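Local structure of predicted component of a thermophile-specific DNA repair system, contains a RAMP domain (Methanopyrus kandleri, 4N0L) at residues G45-P50 against D186-A191; R93-E98 against G162-K167; R323-R328 against V337-E342. The protein is the type III-A CRISPR protein Csm3, which has an RRM-like fold, binds crRNA and may act as an RNA endonuclease in antiviral defence. All coordinates share one frame; numbering follows the deposited sequence.

Interaction 1 of 3, residues G45-P50 against D186-A191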
loop_
_atom_site.group_PDB
_atom_site.type_symbol
_atom_site.label_atom_id
_atom_site.label_comp_id
_atom_site.label_asym_id
_atom_site.label_seq_id
_atom_site.Cartn_x
_atom_site.Cartn_y
_atom_site.Cartn_z
ATOM N N GLY A 45 19.961 13.002 -8.028
ATOM C CA GLY A 45 21.176 12.789 -7.263
ATOM C C GLY A 45 20.919 12.668 -5.774
ATOM O O GLY A 45 21.846 12.498 -4.984
ATOM N N TYR A 46 19.652 12.766 -5.390
ATOM C CA TYR A 46 19.264 12.683 -3.988
ATOM C C TYR A 46 18.596 11.348 -3.682
ATOM O O TYR A 46 18.021 10.724 -4.571
ATOM C CB TYR A 46 18.331 13.842 -3.630
ATOM C CG TYR A 46 19.037 15.171 -3.505
ATOM C CD1 TYR A 46 19.859 15.440 -2.416
ATOM C CD2 TYR A 46 18.892 16.152 -4.476
ATOM C CE1 TYR A 46 20.510 16.654 -2.296
ATOM C CE2 TYR A 46 19.542 17.368 -4.365
ATOM C CZ TYR A 46 20.349 17.612 -3.273
ATOM O OH TYR A 46 20.996 18.821 -3.157
ATOM N N PRO A 47 18.672 10.903 -2.419
ATOM C CA PRO A 47 17.994 9.666 -2.032
ATOM C C PRO A 47 16.482 9.815 -2.102
ATOM O O PRO A 47 15.964 10.918 -1.932
ATOM C CB PRO A 47 18.460 9.448 -0.592
ATOM C CG PRO A 47 18.751 10.821 -0.097
ATOM C CD PRO A 47 19.363 11.522 -1.275
ATOM N N TYR A 48 15.785 8.714 -2.356
ATOM C CA TYR A 48 14.334 8.743 -2.422
ATOM C C TYR A 48 13.781 7.346 -2.203
ATOM O O TYR A 48 14.533 6.372 -2.172
ATOM C CB TYR A 48 13.862 9.311 -3.768
ATOM C CG TYR A 48 13.877 8.328 -4.920
ATOM C CD1 TYR A 48 12.698 7.965 -5.559
ATOM C CD2 TYR A 48 15.065 7.762 -5.369
ATOM C CE1 TYR A 48 12.698 7.071 -6.613
ATOM C CE2 TYR A 48 15.076 6.863 -6.424
ATOM C CZ TYR A 48 13.888 6.522 -7.041
ATOM O OH TYR A 48 13.883 5.630 -8.089
ATOM N N VAL A 49 12.469 7.251 -2.025
ATOM C CA VAL A 49 11.824 5.955 -1.872
ATOM C C VAL A 49 10.863 5.717 -3.030
ATOM O O VAL A 49 9.837 6.393 -3.135
ATOM C CB VAL A 49 11.063 5.847 -0.545
ATOM C CG1 VAL A 49 10.545 4.431 -0.354
ATOM C CG2 VAL A 49 11.964 6.248 0.616
ATOM N N PRO A 50 11.204 4.767 -3.914
ATOM C CA PRO A 50 10.352 4.413 -5.055
ATOM C C PRO A 50 8.958 3.984 -4.613
ATOM O O PRO A 50 8.814 3.325 -3.581
ATOM C CB PRO A 50 11.099 3.247 -5.707
ATOM C CG PRO A 50 12.520 3.421 -5.281
ATOM C CD PRO A 50 12.466 4.008 -3.904
ATOM N N ASP A 186 17.018 22.481 4.468
ATOM C CA ASP A 186 17.181 22.585 5.917
ATOM C C ASP A 186 17.808 21.332 6.527
ATOM O O ASP A 186 18.912 21.392 7.066
ATOM C CB ASP A 186 15.829 22.878 6.578
ATOM C CG ASP A 186 15.942 23.103 8.075
ATOM O OD1 ASP A 186 15.368 24.096 8.567
ATOM O OD2 ASP A 186 16.594 22.287 8.762
ATOM N N VAL A 187 17.103 20.205 6.455
ATOM C CA VAL A 187 17.562 18.979 7.106
ATOM C C VAL A 187 18.883 18.472 6.532
ATOM O O VAL A 187 19.824 18.184 7.276
ATOM C CB VAL A 187 16.515 17.858 6.995
ATOM C CG1 VAL A 187 17.023 16.596 7.678
ATOM C CG2 VAL A 187 15.203 18.300 7.616
ATOM N N PHE A 188 18.952 18.371 5.209
ATOM C CA PHE A 188 20.167 17.916 4.543
ATOM C C PHE A 188 21.298 18.915 4.758
ATOM O O PHE A 188 22.452 18.530 4.950
ATOM C CB PHE A 188 19.927 17.712 3.044
ATOM C CG PHE A 188 19.157 16.462 2.709
ATOM C CD1 PHE A 188 18.761 15.580 3.703
ATOM C CD2 PHE A 188 18.829 16.169 1.394
ATOM C CE1 PHE A 188 18.058 14.433 3.393
ATOM C CE2 PHE A 188 18.122 15.024 1.075
ATOM C CZ PHE A 188 17.735 14.154 2.076
ATOM N N GLU A 189 20.958 20.198 4.721
ATOM C CA GLU A 189 21.948 21.257 4.847
ATOM C C GLU A 189 22.530 21.316 6.261
ATOM O O GLU A 189 23.735 21.491 6.435
ATOM C CB GLU A 189 21.329 22.600 4.468
ATOM C CG GLU A 189 22.319 23.596 3.899
ATOM C CD GLU A 189 22.947 23.106 2.604
ATOM O OE1 GLU A 189 22.207 22.926 1.613
ATOM O OE2 GLU A 189 24.180 22.908 2.573
ATOM N N ARG A 190 21.667 21.161 7.265
ATOM C CA ARG A 190 22.093 21.150 8.664
ATOM C C ARG A 190 23.105 20.047 8.946
ATOM O O ARG A 190 24.009 20.218 9.763
ATOM C CB ARG A 190 20.890 20.968 9.591
ATOM C CG ARG A 190 20.156 22.242 9.983
ATOM C CD ARG A 190 19.135 21.939 11.078
ATOM N NE ARG A 190 18.053 22.920 11.130
ATOM C CZ ARG A 190 18.175 24.145 11.635
ATOM N N ALA A 191 22.954 18.921 8.256
ATOM C CA ALA A 191 23.781 17.748 8.512
ATOM C C ALA A 191 24.977 17.677 7.567
ATOM O O ALA A 191 25.938 16.954 7.825
ATOM C CB ALA A 191 22.944 16.481 8.397
#
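The ring of F188 reaches from helix 181-191 to Y46 and P47, meeting Y46 through CE2 and CD2 and P47 through CZ. Against Y46 the approach is oblique: CE2 of F188 lies 3.9 Å from CD1 of Y46, and the neighbouring CD2 of F188 sits 4.1 Å from CE1 of Y46, while the two side chains run past each other, pointing opposite ways. P47 takes the end of the ring, its CG 4.1 Å from CZ of F188. With CG anti to its carbonyl carbon (chi1 -76°), the ring of F188 leaves the helix toward the strand segment, across a gap where the nearest CA atoms, those of Y46 and F188, are still 10.0 Å apart. In the RAMP domain, whose core is RRM-like, this is where a two-stranded antiparallel hairpin, strands 39-40 and 47-48, meets a helix from much later in the chain. P194 and V218 touch both P47 and F188, widening the apolar cluster, and Y46 also rests on V184, one turn before F188 on the same helix. No hydrogen bond links the two segments.

Interaction 2 of 3, residues R93-E98 against G162-K167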
loop_
_atom_site.group_PDB
_atom_site.type_symbol
_atom_site.label_atom_id
_atom_site.label_comp_id
_atom_site.label_asym_id
_atom_site.label_seq_id
_atom_site.Cartn_x
_atom_site.Cartn_y
_atom_site.Cartn_z
ATOM N N ARG A 93 -16.214 -9.819 -6.700
ATOM C CA ARG A 93 -17.281 -10.670 -6.186
ATOM C C ARG A 93 -17.836 -11.632 -7.233
ATOM O O ARG A 93 -18.315 -12.707 -6.882
ATOM C CB ARG A 93 -18.412 -9.820 -5.613
ATOM C CG ARG A 93 -18.233 -9.490 -4.141
ATOM C CD ARG A 93 -19.484 -8.855 -3.565
ATOM N NE ARG A 93 -19.959 -7.756 -4.399
ATOM C CZ ARG A 93 -19.418 -6.543 -4.415
ATOM N NH1 ARG A 93 -18.380 -6.267 -3.638
ATOM N NH2 ARG A 93 -19.917 -5.606 -5.209
ATOM N N GLU A 94 -17.765 -11.249 -8.505
ATOM C CA GLU A 94 -18.163 -12.136 -9.598
ATOM C C GLU A 94 -17.462 -13.486 -9.490
ATOM O O GLU A 94 -18.110 -14.534 -9.498
ATOM C CB GLU A 94 -17.860 -11.507 -10.957
ATOM C CG GLU A 94 -18.849 -10.445 -11.399
ATOM C CD GLU A 94 -18.210 -9.381 -12.268
ATOM O OE1 GLU A 94 -17.064 -8.983 -11.980
ATOM O OE2 GLU A 94 -18.853 -8.953 -13.250
ATOM N N VAL A 95 -16.135 -13.441 -9.394
ATOM C CA VAL A 95 -15.307 -14.635 -9.253
ATOM C C VAL A 95 -15.814 -15.582 -8.164
ATOM O O VAL A 95 -15.949 -16.783 -8.399
ATOM C CB VAL A 95 -13.840 -14.262 -8.949
ATOM C CG1 VAL A 95 -13.034 -15.500 -8.591
ATOM C CG2 VAL A 95 -13.221 -13.546 -10.139
ATOM N N TYR A 96 -16.095 -15.047 -6.978
ATOM C CA TYR A 96 -16.562 -15.884 -5.876
ATOM C C TYR A 96 -17.940 -16.492 -6.141
ATOM O O TYR A 96 -18.168 -17.664 -5.840
ATOM C CB TYR A 96 -16.604 -15.096 -4.570
ATOM C CG TYR A 96 -17.199 -15.892 -3.428
ATOM C CD1 TYR A 96 -16.450 -16.859 -2.769
ATOM C CD2 TYR A 96 -18.509 -15.683 -3.013
ATOM C CE1 TYR A 96 -16.987 -17.595 -1.730
ATOM C CE2 TYR A 96 -19.055 -16.414 -1.973
ATOM C CZ TYR A 96 -18.290 -17.368 -1.335
ATOM O OH TYR A 96 -18.826 -18.097 -0.300
ATOM N N GLU A 97 -18.853 -15.695 -6.690
ATOM C CA GLU A 97 -20.203 -16.171 -6.982
ATOM C C GLU A 97 -20.098 -17.305 -7.995
ATOM O O GLU A 97 -20.757 -18.338 -7.876
ATOM C CB GLU A 97 -21.092 -15.051 -7.531
ATOM C CG GLU A 97 -21.159 -13.780 -6.684
ATOM C CD GLU A 97 -22.070 -13.901 -5.476
ATOM O OE1 GLU A 97 -22.866 -12.966 -5.243
ATOM O OE2 GLU A 97 -21.984 -14.916 -4.755
ATOM N N GLU A 98 -19.245 -17.084 -8.988
ATOM C CA GLU A 98 -19.001 -18.027 -10.069
ATOM C C GLU A 98 -18.319 -19.306 -9.579
ATOM O O GLU A 98 -18.484 -20.371 -10.169
ATOM C CB GLU A 98 -18.148 -17.344 -11.141
ATOM C CG GLU A 98 -18.037 -18.071 -12.463
ATOM C CD GLU A 98 -17.268 -17.254 -13.484
ATOM O OE1 GLU A 98 -16.794 -16.155 -13.122
ATOM O OE2 GLU A 98 -17.137 -17.704 -14.642
ATOM N N GLY A 162 -10.579 -21.980 -14.447
ATOM C CA GLY A 162 -11.097 -21.058 -15.441
ATOM C C GLY A 162 -11.814 -19.900 -14.776
ATOM O O GLY A 162 -12.243 -18.955 -15.438
ATOM N N VAL A 163 -11.946 -19.979 -13.456
ATOM C CA VAL A 163 -12.653 -18.956 -12.696
ATOM C C VAL A 163 -11.726 -18.099 -11.830
ATOM O O VAL A 163 -11.811 -16.872 -11.847
ATOM C CB VAL A 163 -13.728 -19.591 -11.791
ATOM C CG1 VAL A 163 -14.514 -18.516 -11.059
ATOM C CG2 VAL A 163 -14.656 -20.470 -12.614
ATOM N N VAL A 164 -10.837 -18.749 -11.084
ATOM C CA VAL A 164 -10.089 -18.064 -10.031
ATOM C C VAL A 164 -8.640 -17.725 -10.395
ATOM O O VAL A 164 -7.836 -17.405 -9.517
ATOM C CB VAL A 164 -10.082 -18.898 -8.730
ATOM C CG1 VAL A 164 -11.505 -19.179 -8.274
ATOM C CG2 VAL A 164 -9.310 -20.197 -8.924
ATOM N N ASP A 165 -8.303 -17.782 -11.680
ATOM C CA ASP A 165 -6.937 -17.488 -12.106
ATOM C C ASP A 165 -6.904 -16.289 -13.054
ATOM O O ASP A 165 -6.489 -16.403 -14.205
ATOM C CB ASP A 165 -6.306 -18.716 -12.773
ATOM C CG ASP A 165 -4.823 -18.528 -13.067
ATOM O OD1 ASP A 165 -4.184 -17.684 -12.404
ATOM O OD2 ASP A 165 -4.298 -19.222 -13.964
ATOM N N VAL A 166 -7.352 -15.138 -12.563
ATOM C CA VAL A 166 -7.358 -13.917 -13.360
ATOM C C VAL A 166 -6.527 -12.819 -12.704
ATOM O O VAL A 166 -6.764 -12.459 -11.551
ATOM C CB VAL A 166 -8.791 -13.396 -13.583
ATOM N N LYS A 167 -5.542 -12.310 -13.439
ATOM C CA LYS A 167 -4.748 -11.158 -13.016
ATOM C C LYS A 167 -5.620 -9.993 -12.553
ATOM O O LYS A 167 -6.717 -9.787 -13.072
ATOM C CB LYS A 167 -3.834 -10.696 -14.154
#
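The irregular segment 162-167 runs beside helix 93-99 and comes close to it at one point, where the CA atoms of V95 and V163 are 6.1 Å apart. V163 does most of the touching. Its CB points at the helix, and with CG1 anti to the backbone N (chi1 -177°) that methyl is carried over the helix surface, 3.5 Å from the carbonyl O of V95. The same CG1 lies against E98, 3.8 Å from its CG; CG2 of V163 adds a looser touch to that carbon. E98, which is exposed, passes V163 at a slant, and its extended chain lays CB, CG, CD and OE1 along CG1 of the valine. V95 and V164 stand roughly perpendicular and meet through single methyls, CG1 to CG1 at 4.0 Å. The CG1 of V95 also lies 3.7 Å from the carbonyl O of V163, so V95 and V163 each set a methyl against the other's backbone. V163 and V164 both extend the contact along the helix to A99, and V164 leans on F90 as well. This is how the loop between helix 157-160 and strand 172-174 packs on a helix of the zinc-bearing part of the protein: the side chain of V164 is about 10 Å from the zinc ion held by H86, C88, C115 and C118. With no hydrogen bond or salt bridge between the segments, the contact rests on van der Waals contact of valine methyls and the chain of E98, and probably on shielding V95 and V164 from water.

Interaction 3 of 3, residues R323-R328 against V337-E342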
loop_
_atom_site.group_PDB
_atom_site.type_symbol
_atom_site.label_atom_id
_atom_site.label_comp_id
_atom_site.label_asym_id
_atom_site.label_seq_id
_atom_site.Cartn_x
_atom_site.Cartn_y
_atom_site.Cartn_z
ATOM N N ARG A 323 -7.722 18.640 9.233
ATOM C CA ARG A 323 -8.222 19.851 9.870
ATOM C C ARG A 323 -9.752 19.869 9.969
ATOM O O ARG A 323 -10.315 20.481 10.877
ATOM C CB ARG A 323 -7.700 21.062 9.083
ATOM C CG ARG A 323 -8.484 22.357 9.209
ATOM C CD ARG A 323 -7.837 23.438 8.347
ATOM N NE ARG A 323 -8.684 23.857 7.233
ATOM C CZ ARG A 323 -8.219 24.306 6.071
ATOM N NH1 ARG A 323 -6.912 24.379 5.861
ATOM N NH2 ARG A 323 -9.062 24.671 5.112
ATOM N N ASP A 324 -10.419 19.170 9.054
ATOM C CA ASP A 324 -11.876 19.044 9.095
ATOM C C ASP A 324 -12.347 18.086 10.186
ATOM O O ASP A 324 -13.464 18.209 10.686
ATOM C CB ASP A 324 -12.422 18.576 7.742
ATOM C CG ASP A 324 -12.095 19.533 6.616
ATOM O OD1 ASP A 324 -11.965 20.746 6.883
ATOM O OD2 ASP A 324 -11.983 19.073 5.461
ATOM N N LEU A 325 -11.501 17.125 10.539
ATOM C CA LEU A 325 -11.892 16.082 11.482
ATOM C C LEU A 325 -11.342 16.300 12.884
ATOM O O LEU A 325 -11.857 15.743 13.854
ATOM C CB LEU A 325 -11.431 14.716 10.975
ATOM C CG LEU A 325 -11.758 14.351 9.527
ATOM C CD1 LEU A 325 -11.125 13.016 9.185
ATOM C CD2 LEU A 325 -13.260 14.310 9.307
ATOM N N GLU A 326 -10.312 17.128 12.995
ATOM C CA GLU A 326 -9.558 17.228 14.235
ATOM C C GLU A 326 -8.702 18.486 14.232
ATOM O O GLU A 326 -8.438 19.063 13.177
ATOM C CB GLU A 326 -8.668 15.995 14.418
ATOM C CG GLU A 326 -8.580 15.476 15.844
ATOM C CD GLU A 326 -9.933 15.091 16.404
ATOM O OE1 GLU A 326 -10.555 14.151 15.863
ATOM O OE2 GLU A 326 -10.375 15.723 17.386
ATOM N N ASP A 327 -8.266 18.910 15.413
ATOM C CA ASP A 327 -7.430 20.098 15.527
ATOM C C ASP A 327 -5.988 19.706 15.220
ATOM O O ASP A 327 -5.113 19.762 16.087
ATOM C CB ASP A 327 -7.550 20.714 16.923
ATOM C CG ASP A 327 -6.786 22.018 17.057
ATOM O OD1 ASP A 327 -6.574 22.696 16.029
ATOM O OD2 ASP A 327 -6.398 22.365 18.193
ATOM N N ARG A 328 -5.756 19.303 13.974
ATOM C CA ARG A 328 -4.471 18.760 13.538
ATOM C C ARG A 328 -4.191 19.129 12.089
ATOM O O ARG A 328 -5.116 19.306 11.295
ATOM C CB ARG A 328 -4.447 17.232 13.674
ATOM C CG ARG A 328 -4.832 16.670 15.034
ATOM C CD ARG A 328 -3.611 16.552 15.925
ATOM N NE ARG A 328 -2.587 15.727 15.287
ATOM C CZ ARG A 328 -2.583 14.396 15.301
ATOM N NH1 ARG A 328 -1.617 13.728 14.687
ATOM N NH2 ARG A 328 -3.545 13.731 15.926
ATOM N N VAL A 337 -8.125 5.603 10.237
ATOM C CA VAL A 337 -8.951 4.409 10.376
ATOM C C VAL A 337 -10.101 4.652 11.345
ATOM O O VAL A 337 -11.262 4.394 11.028
ATOM C CB VAL A 337 -8.131 3.202 10.876
ATOM C CG1 VAL A 337 -9.050 2.050 11.254
ATOM C CG2 VAL A 337 -7.145 2.758 9.818
ATOM N N GLU A 338 -9.763 5.175 12.520
ATOM C CA GLU A 338 -10.730 5.410 13.586
ATOM C C GLU A 338 -11.856 6.354 13.170
ATOM O O GLU A 338 -12.930 6.349 13.768
ATOM C CB GLU A 338 -10.019 5.963 14.823
ATOM C CG GLU A 338 -9.280 4.906 15.631
ATOM C CD GLU A 338 -8.188 5.491 16.506
ATOM O OE1 GLU A 338 -8.127 6.733 16.639
ATOM O OE2 GLU A 338 -7.386 4.708 17.058
ATOM N N ARG A 339 -11.610 7.156 12.140
ATOM C CA ARG A 339 -12.578 8.154 11.699
ATOM C C ARG A 339 -13.095 7.874 10.288
ATOM O O ARG A 339 -13.563 8.784 9.605
ATOM C CB ARG A 339 -11.953 9.548 11.754
ATOM C CG ARG A 339 -11.647 10.026 13.161
ATOM C CD ARG A 339 -10.570 11.099 13.164
ATOM N NE ARG A 339 -10.198 11.490 14.521
ATOM C CZ ARG A 339 -9.384 10.788 15.305
ATOM N NH1 ARG A 339 -8.855 9.653 14.869
ATOM N NH2 ARG A 339 -9.104 11.219 16.527
ATOM N N LEU A 340 -13.023 6.619 9.857
ATOM C CA LEU A 340 -13.337 6.281 8.471
ATOM C C LEU A 340 -14.830 6.330 8.165
ATOM O O LEU A 340 -15.223 6.678 7.051
ATOM C CB LEU A 340 -12.798 4.897 8.124
ATOM C CG LEU A 340 -11.408 4.881 7.498
ATOM C CD1 LEU A 340 -11.102 3.492 6.997
ATOM C CD2 LEU A 340 -11.313 5.895 6.368
ATOM N N ASP A 341 -15.654 5.970 9.144
ATOM C CA ASP A 341 -17.101 6.109 9.012
ATOM C C ASP A 341 -17.424 7.558 8.698
ATOM O O ASP A 341 -18.167 7.867 7.766
ATOM C CB ASP A 341 -17.816 5.671 10.290
ATOM C CG ASP A 341 -17.832 4.166 10.464
ATOM O OD1 ASP A 341 -17.656 3.448 9.459
ATOM O OD2 ASP A 341 -18.018 3.700 11.608
ATOM N N GLU A 342 -16.841 8.437 9.502
ATOM C CA GLU A 342 -16.984 9.875 9.356
ATOM C C GLU A 342 -16.493 10.350 7.985
ATOM O O GLU A 342 -17.162 11.136 7.315
ATOM C CB GLU A 342 -16.212 10.559 10.484
ATOM C CG GLU A 342 -16.444 12.038 10.656
ATOM C CD GLU A 342 -16.193 12.473 12.089
ATOM O OE1 GLU A 342 -16.558 13.610 12.450
ATOM O OE2 GLU A 342 -15.629 11.666 12.858
#
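R339 reaches across to E326 and grips a single carboxylate oxygen with two nitrogens. NE of R339 donates to OE1 of E326 at 3.0 Å, a fairly straight bond (156°), and NH2 of R339 adds a weak one to the same oxygen at 3.3 Å. OE1 lies at the guanidinium edge, close to its plane, but is approached on its anti side, and the carboxylate and guanidinium planes stand 78° apart; this is therefore not the flat, two-oxygen form of an arginine-carboxylate pair. R339, extended from CG to NE, presents its NE/NH2 edge, and E326, bent at chi2 (59°), turns OE1 to it. The contact joins two helical pieces near the C-terminus: the short, weakly bonded helix 322-325, directly following edge strand 318-321 of the antiparallel sheet, and the junction of helices 333-338 and 340-345, where R339 is the N-cap residue of the second. NH1 of R339 bonds to the carbonyl O of E335 and weakly to OE1 of E338, completing an E326-R339-E338 salt-bridge network that restrains the guanidinium from two directions. Beside the salt bridge, E342, extended beyond CG, runs antiparallel alongside L325, whose CD2 meets CG of E342 at 4.1 Å. CB of L325 lies 4.3 Å from CD of R339, and L331 touches both residues.

The three contacts follow a gradient from apolar and buried to charged and exposed. Interaction 1 is buried and joins hairpin to helix through aromatic and proline carbons; interaction 2, partly buried, substitutes branched aliphatic methyls and adds the side chain of an exposed glutamate; interaction 3 lies at the surface, and there a salt-bridge network accompanies the leucine contacts. No helix or strand is shared among them. Interactions 1 and 2 stand on opposite sides of the chain's centre, their own centres 45 Å apart, although 93-98 and 162-167 are nested in sequence between 45-50 and 186-191. Interaction 3 follows both along the chain and bridges only eight intervening residues.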